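Local coordinates for glutamine aminotransferase class-II domain protein (Ruegeria pomeroyi, PDB 3MDN) that probably acts as a class-II glutamine amidotransferase of the Ntn-hydrolase type, releasing ammonia from glutamine, although its acceptor substrate is not established, at residues L151-S154 and E155-H159. Numbering follows the deposited sequence.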
loop_
_atom_site.group_PDB
_atom_site.type_symbol
_atom_site.label_atom_id
_atom_site.label_comp_id
_atom_site.label_asym_id
_atom_site.label_seq_id
_atom_site.Cartn_x
_atom_site.Cartn_y
_atom_site.Cartn_z
ATOM N N LEU D 151 -15.680 -23.752 -5.148
ATOM C CA LEU D 151 -16.622 -24.726 -5.720
ATOM C C LEU D 151 -15.920 -26.007 -6.164
ATOM O O LEU D 151 -16.456 -27.093 -6.004
ATOM C CB LEU D 151 -17.352 -24.164 -6.934
ATOM C CG LEU D 151 -18.560 -23.217 -6.934
ATOM C CD1 LEU D 151 -19.423 -23.620 -8.142
ATOM C CD2 LEU D 151 -19.417 -23.320 -5.691
ATOM N N ALA D 152 -14.742 -25.888 -6.765
ATOM C CA ALA D 152 -13.997 -27.081 -7.161
ATOM C C ALA D 152 -13.535 -27.884 -5.931
ATOM O O ALA D 152 -13.608 -29.122 -5.938
ATOM C CB ALA D 152 -12.820 -26.721 -8.077
ATOM N N LEU D 153 -13.059 -27.193 -4.897
ATOM C CA LEU D 153 -12.822 -27.858 -3.597
ATOM C C LEU D 153 -14.088 -28.553 -3.095
ATOM O O LEU D 153 -14.046 -29.744 -2.759
ATOM C CB LEU D 153 -12.237 -26.894 -2.537
ATOM C CG LEU D 153 -10.748 -26.602 -2.807
ATOM C CD1 LEU D 153 -10.242 -25.305 -2.177
ATOM C CD2 LEU D 153 -9.843 -27.789 -2.425
ATOM N N SER D 154 -15.215 -27.831 -3.072
ATOM C CA SER D 154 -16.513 -28.405 -2.631
ATOM C C SER D 154 -16.862 -29.667 -3.435
ATOM O O SER D 154 -17.472 -30.586 -2.901
ATOM C CB SER D 154 -17.649 -27.379 -2.761
ATOM O OG SER D 154 -17.301 -26.169 -2.097
ATOM N N GLU D 155 -16.440 -29.703 -4.700
ATOM C CA GLU D 155 -16.700 -30.838 -5.592
ATOM C C GLU D 155 -15.622 -31.952 -5.570
ATOM O O GLU D 155 -15.643 -32.823 -6.411
ATOM C CB GLU D 155 -16.879 -30.352 -7.040
ATOM C CG GLU D 155 -18.154 -29.536 -7.341
ATOM C CD GLU D 155 -19.439 -30.384 -7.289
ATOM O OE1 GLU D 155 -19.367 -31.614 -7.403
ATOM O OE2 GLU D 155 -20.529 -29.822 -7.114
ATOM N N GLY D 156 -14.679 -31.920 -4.630
ATOM C CA GLY D 156 -13.675 -32.989 -4.520
ATOM C C GLY D 156 -12.333 -32.741 -5.205
ATOM O O GLY D 156 -11.631 -33.700 -5.534
ATOM N N LEU D 157 -11.956 -31.466 -5.391
ATOM C CA LEU D 157 -10.660 -31.132 -6.018
ATOM C C LEU D 157 -9.493 -31.902 -5.393
ATOM O O LEU D 157 -8.582 -32.353 -6.109
ATOM C CB LEU D 157 -10.377 -29.624 -5.998
ATOM C CG LEU D 157 -9.033 -29.156 -6.585
ATOM C CD1 LEU D 157 -9.041 -29.285 -8.079
ATOM C CD2 LEU D 157 -8.745 -27.712 -6.252
ATOM N N GLU D 158 -9.556 -32.077 -4.074
ATOM C CA GLU D 158 -8.516 -32.775 -3.306
ATOM C C GLU D 158 -8.240 -34.214 -3.722
ATOM O O GLU D 158 -7.103 -34.654 -3.647
ATOM C CB GLU D 158 -8.762 -32.677 -1.779
ATOM C CG GLU D 158 -8.428 -31.268 -1.222
ATOM C CD GLU D 158 -8.976 -31.026 0.188
ATOM O OE1 GLU D 158 -10.182 -31.266 0.415
ATOM O OE2 GLU D 158 -8.205 -30.579 1.071
ATOM N N HIS D 159 -9.250 -34.947 -4.160
ATOM C CA HIS D 159 -8.990 -36.305 -4.623
ATOM C C HIS D 159 -9.322 -36.560 -6.100
ATOM O O HIS D 159 -9.007 -37.623 -6.623
ATOM C CB HIS D 159 -9.735 -37.304 -3.736
ATOM C CG HIS D 159 -11.177 -36.969 -3.558
ATOM N ND1 HIS D 159 -12.113 -37.170 -4.553
ATOM C CD2 HIS D 159 -11.842 -36.417 -2.517
ATOM C CE1 HIS D 159 -13.299 -36.772 -4.124
ATOM N NE2 HIS D 159 -13.160 -36.305 -2.893
#
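E155 N bonds to L151 O at 2.9 Å as helix 144-154 runs out, and the chain then closes in a Schellman motif. The side chain of E155 starts back along the helix, its CG 3.3 Å from L151 O; its carboxylate forms salt bridges with R167 and R171, tying this helix end to helix 161-179. G156 is the C-prime residue: its positive phi of 96° is readily reached by glycine, which has no CB. Its N reaches L153 O at 2.9 Å, nearly straight at hydrogen but from well above the carbonyl plane. L157 N completes the motif, 2.9 Å from A152 O, and the methyl of A152 meets L157 CB at 4.3 Å, the apolar contact that commonly accompanies this cap, between two buried residues. With CG anti to the backbone N (chi1 178°), L157 sends CD2 to L153 CD2, 4.0 Å away, additional packing one residue along; W109 of strand 109-114 also packs on L157. E158 suits the more exposed edge: its carboxylate pairs with R107, while its aliphatic CG rests 3.9 Å from L153 CD2. H159 N bonds to G156 O, which also sits 3.6 Å above the centre of the H159 imidazole ring.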